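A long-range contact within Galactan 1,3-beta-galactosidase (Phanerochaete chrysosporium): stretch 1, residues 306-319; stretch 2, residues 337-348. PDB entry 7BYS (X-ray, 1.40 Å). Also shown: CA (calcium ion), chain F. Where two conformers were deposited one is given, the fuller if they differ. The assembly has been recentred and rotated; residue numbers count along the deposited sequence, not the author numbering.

Stretch 1 (306-319) SYEAENGQRGGSST
Stretch 2, residues 337-348: HGGTVTINNVQS

Strands 313-316 and 339-348 run antiparallel, their axes 156° apart and 4.5 Å at closest approach; the two stretches bury 711 Å² in all. Strand 306-308 crosses at 141° and, 8.5 Å away, makes contact through side chains. Extended Tyr-307 (phi/psi -131/123, chi1 m, chi2 85°) directs its CB toward stretch 2, placing CB 3.8 Å from Ile-343 CG2 and CE1 4.0 Å from Val-346 CG1, while its hydroxyl accepts a hydrogen bond at the far end: Gln-347 N to Tyr-307 OH, 3.1 Å, 150°. Glu-308 (m) and Glu-310 (p) turn away and bind calcium, Glu-308 OE1 at 2.3 Å, Glu-310 OE1 and OE2 at 2.5 and 2.6 Å from CA. A 3-10 segment, 309-311, closes with Gly-312 N to Ala-309 O (2.9 Å); buried Ala-309 lies with its CA 4.3 Å from Ile-343 CD1. At Gly-312 (-81/179) a CB would clash with Thr-342 O and Val-341 CG2.

The ladder pairs Gln-313 with Thr-342 (CA-CA 5.1 Å), Arg-314 with Val-341 (4.3 Å), Gly-315 with Thr-340 (4.9 Å) and Gly-316 with Gly-339 (4.6 Å). Hydrogen bonds alternate: Gln-313 N to Thr-342 O, 2.8 Å, and Thr-342 N to Gln-313 O, 2.9 Å; then Gly-315 N to Thr-340 O and Thr-340 N to Gly-315 O, both 2.9 Å. Gln-313 (m, p, chi3 77°) bends its amide back so that OE1 accepts from Asn-344 ND2 at 2.8 Å. Arg-314 (m, t, m) shares a face with Val-341, CG to CG2 4.2 Å, and its NH1 donates to Ser-318 O at 3.0 Å. A type II' turn spans Gly-315 to Ser-318; Gly-316 (67/-134) supplies the positive phi, Ser-317 N reaches Gly-338 O at 3.2 Å, and Ser-318 (p) donates from OG to Thr-340 O at 2.7 Å.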

# COMPACT_ATOMS: atom_id res chain seq x y z
N SER A 306 -22.74 9.63 -5.65
CA SER A 306 -22.12 10.64 -4.81
C SER A 306 -23.16 11.52 -4.14
O SER A 306 -24.15 11.92 -4.77
CB SER A 306 -21.21 11.54 -5.65
OG SER A 306 -20.01 10.88 -6.03
N TYR A 307 -22.92 11.85 -2.88
CA TYR A 307 -23.75 12.77 -2.11
C TYR A 307 -22.84 13.79 -1.44
O TYR A 307 -21.95 13.41 -0.67
CB TYR A 307 -24.53 12.02 -1.02
CG TYR A 307 -25.45 10.93 -1.54
CD1 TYR A 307 -24.97 9.66 -1.80
CD2 TYR A 307 -26.80 11.18 -1.77
CE1 TYR A 307 -25.81 8.66 -2.27
CE2 TYR A 307 -27.64 10.19 -2.24
CZ TYR A 307 -27.14 8.93 -2.49
OH TYR A 307 -27.98 7.94 -2.97
N GLU A 308 -23.08 15.07 -1.71
CA GLU A 308 -22.27 16.12 -1.10
C GLU A 308 -22.69 16.34 0.35
O GLU A 308 -23.89 16.43 0.64
CB GLU A 308 -22.43 17.43 -1.87
CG GLU A 308 -21.94 17.37 -3.32
CD GLU A 308 -20.44 17.19 -3.45
OE1 GLU A 308 -19.69 17.51 -2.51
OE2 GLU A 308 -20.01 16.71 -4.51
N ALA A 309 -21.71 16.43 1.25
CA ALA A 309 -22.03 16.66 2.65
C ALA A 309 -22.78 17.97 2.84
O ALA A 309 -23.69 18.06 3.68
CB ALA A 309 -20.75 16.66 3.48
N GLU A 310 -22.44 19.00 2.06
CA GLU A 310 -23.04 20.31 2.22
C GLU A 310 -24.50 20.34 1.80
O GLU A 310 -25.20 21.30 2.14
CB GLU A 310 -22.21 21.37 1.49
CG GLU A 310 -22.09 21.16 -0.02
CD GLU A 310 -20.89 20.31 -0.42
OE1 GLU A 310 -20.39 19.52 0.41
OE2 GLU A 310 -20.44 20.47 -1.57
N ASN A 311 -24.97 19.33 1.08
CA ASN A 311 -26.38 19.20 0.76
C ASN A 311 -27.14 18.42 1.82
O ASN A 311 -28.37 18.28 1.71
CB ASN A 311 -26.56 18.55 -0.61
CG ASN A 311 -26.09 19.44 -1.74
OD1 ASN A 311 -26.07 20.66 -1.60
ND2 ASN A 311 -25.69 18.83 -2.85
N GLY A 312 -26.46 17.93 2.85
CA GLY A 312 -27.11 17.24 3.94
C GLY A 312 -27.70 18.20 4.94
O GLY A 312 -27.59 19.42 4.82
N GLN A 313 -28.34 17.63 5.95
CA GLN A 313 -29.03 18.40 6.98
C GLN A 313 -28.09 18.52 8.17
O GLN A 313 -27.77 17.53 8.84
CB GLN A 313 -30.34 17.72 7.36
CG GLN A 313 -31.47 17.90 6.33
CD GLN A 313 -31.06 17.59 4.88
OE1 GLN A 313 -30.95 16.42 4.49
NE2 GLN A 313 -30.84 18.64 4.08
N ARG A 314 -27.64 19.75 8.44
CA ARG A 314 -26.73 19.99 9.55
C ARG A 314 -27.51 20.12 10.85
O ARG A 314 -28.62 20.66 10.86
CB ARG A 314 -25.94 21.27 9.32
CG ARG A 314 -24.84 21.09 8.28
CD ARG A 314 -24.09 22.38 8.04
NE ARG A 314 -24.93 23.35 7.35
CZ ARG A 314 -25.26 24.54 7.84
NH1 ARG A 314 -24.82 24.91 9.03
NH2 ARG A 314 -26.03 25.35 7.14
N GLY A 315 -26.94 19.62 11.93
CA GLY A 315 -27.50 19.79 13.25
C GLY A 315 -26.47 20.34 14.21
O GLY A 315 -25.27 20.08 14.09
N GLY A 316 -26.95 21.14 15.16
CA GLY A 316 -26.05 21.69 16.15
C GLY A 316 -25.09 22.68 15.52
O GLY A 316 -25.47 23.52 14.70
N SER A 317 -23.81 22.56 15.87
CA SER A 317 -22.83 23.60 15.58
C SER A 317 -22.03 23.36 14.30
O SER A 317 -21.03 24.06 14.08
CB SER A 317 -21.88 23.75 16.77
OG SER A 317 -21.59 22.50 17.37
N SER A 318 -22.44 22.43 13.45
CA SER A 318 -21.70 22.22 12.21
C SER A 318 -21.98 23.34 11.21
O SER A 318 -23.01 24.02 11.27
CB SER A 318 -22.02 20.85 11.61
OG SER A 318 -23.41 20.72 11.35
N THR A 319 -21.03 23.55 10.29
CA THR A 319 -21.07 24.69 9.38
C THR A 319 -20.57 24.28 8.00
O THR A 319 -20.05 23.18 7.81
CB THR A 319 -20.19 25.85 9.88
OG1 THR A 319 -18.83 25.43 9.92
CG2 THR A 319 -20.61 26.30 11.28
N HIS A 337 -18.21 17.23 18.47
CA HIS A 337 -18.26 18.26 19.49
C HIS A 337 -19.55 19.07 19.37
O HIS A 337 -19.54 20.31 19.35
CB HIS A 337 -17.02 19.15 19.42
CG HIS A 337 -16.81 20.01 20.62
ND1 HIS A 337 -17.47 21.20 20.81
CD2 HIS A 337 -16.00 19.85 21.70
CE1 HIS A 337 -17.08 21.74 21.95
NE2 HIS A 337 -16.20 20.94 22.51
N GLY A 338 -20.66 18.36 19.20
CA GLY A 338 -21.96 19.00 19.11
C GLY A 338 -22.46 19.35 17.72
O GLY A 338 -23.54 19.94 17.61
N GLY A 339 -21.72 19.03 16.66
CA GLY A 339 -22.16 19.30 15.30
C GLY A 339 -22.33 18.00 14.53
O GLY A 339 -21.49 17.11 14.64
N THR A 340 -23.41 17.91 13.76
CA THR A 340 -23.67 16.72 12.95
C THR A 340 -24.07 17.11 11.54
O THR A 340 -24.45 18.25 11.26
CB THR A 340 -24.80 15.85 13.54
OG1 THR A 340 -26.02 16.60 13.58
CG2 THR A 340 -24.46 15.39 14.94
N VAL A 341 -23.97 16.14 10.63
CA VAL A 341 -24.61 16.27 9.33
C VAL A 341 -25.25 14.93 9.00
O VAL A 341 -24.68 13.87 9.28
CB VAL A 341 -23.65 16.78 8.22
CG1 VAL A 341 -22.55 15.76 7.90
CG2 VAL A 341 -24.44 17.15 6.96
N THR A 342 -26.46 14.98 8.47
CA THR A 342 -27.20 13.78 8.11
C THR A 342 -27.46 13.85 6.62
O THR A 342 -28.07 14.81 6.13
CB THR A 342 -28.52 13.72 8.88
OG1 THR A 342 -28.24 13.66 10.28
CG2 THR A 342 -29.32 12.48 8.49
N ILE A 343 -26.96 12.86 5.89
CA ILE A 343 -27.23 12.74 4.47
C ILE A 343 -28.47 11.88 4.32
O ILE A 343 -28.49 10.72 4.75
CB ILE A 343 -26.03 12.17 3.72
CG1 ILE A 343 -24.85 13.14 3.87
CG2 ILE A 343 -26.37 11.95 2.25
CD1 ILE A 343 -23.60 12.73 3.14
N ASN A 344 -29.52 12.46 3.75
CA ASN A 344 -30.79 11.79 3.60
C ASN A 344 -30.98 11.34 2.16
O ASN A 344 -30.24 11.72 1.25
CB ASN A 344 -31.93 12.74 4.01
CG ASN A 344 -32.01 12.92 5.51
OD1 ASN A 344 -32.26 11.98 6.25
ND2 ASN A 344 -31.80 14.16 5.97
N ASN A 345 -31.99 10.49 1.97
CA ASN A 345 -32.36 9.97 0.65
C ASN A 345 -31.18 9.27 -0.02
O ASN A 345 -30.95 9.43 -1.22
CB ASN A 345 -32.98 11.05 -0.23
CG ASN A 345 -34.27 11.57 0.34
OD1 ASN A 345 -35.16 10.79 0.68
ND2 ASN A 345 -34.37 12.88 0.49
N VAL A 346 -30.42 8.52 0.77
CA VAL A 346 -29.40 7.63 0.23
C VAL A 346 -30.12 6.39 -0.29
O VAL A 346 -30.57 5.55 0.50
CB VAL A 346 -28.35 7.29 1.29
CG1 VAL A 346 -27.29 6.36 0.70
CG2 VAL A 346 -27.72 8.56 1.82
N GLN A 347 -30.22 6.27 -1.61
CA GLN A 347 -30.95 5.18 -2.23
C GLN A 347 -30.17 3.88 -2.12
O GLN A 347 -28.94 3.86 -2.24
CB GLN A 347 -31.20 5.51 -3.71
CG GLN A 347 -32.02 4.48 -4.49
CD GLN A 347 -31.23 3.24 -4.90
OE1 GLN A 347 -30.01 3.30 -5.12
NE2 GLN A 347 -31.92 2.10 -5.00
N SER A 348 -30.88 2.77 -1.92
CA SER A 348 -30.24 1.47 -1.93
C SER A 348 -31.21 0.40 -2.39
O SER A 348 -32.43 0.56 -2.32
CB SER A 348 -29.68 1.10 -0.55
OG SER A 348 -28.89 -0.07 -0.65
CA CA F . -18.51 18.87 -1.06
O HOH W 1 -27.09 5.43 -3.14
O HOH W 2 -29.06 15.00 2.18
O HOH W 3 -27.62 16.22 11.40
O HOH W 4 -21.56 22.74 20.07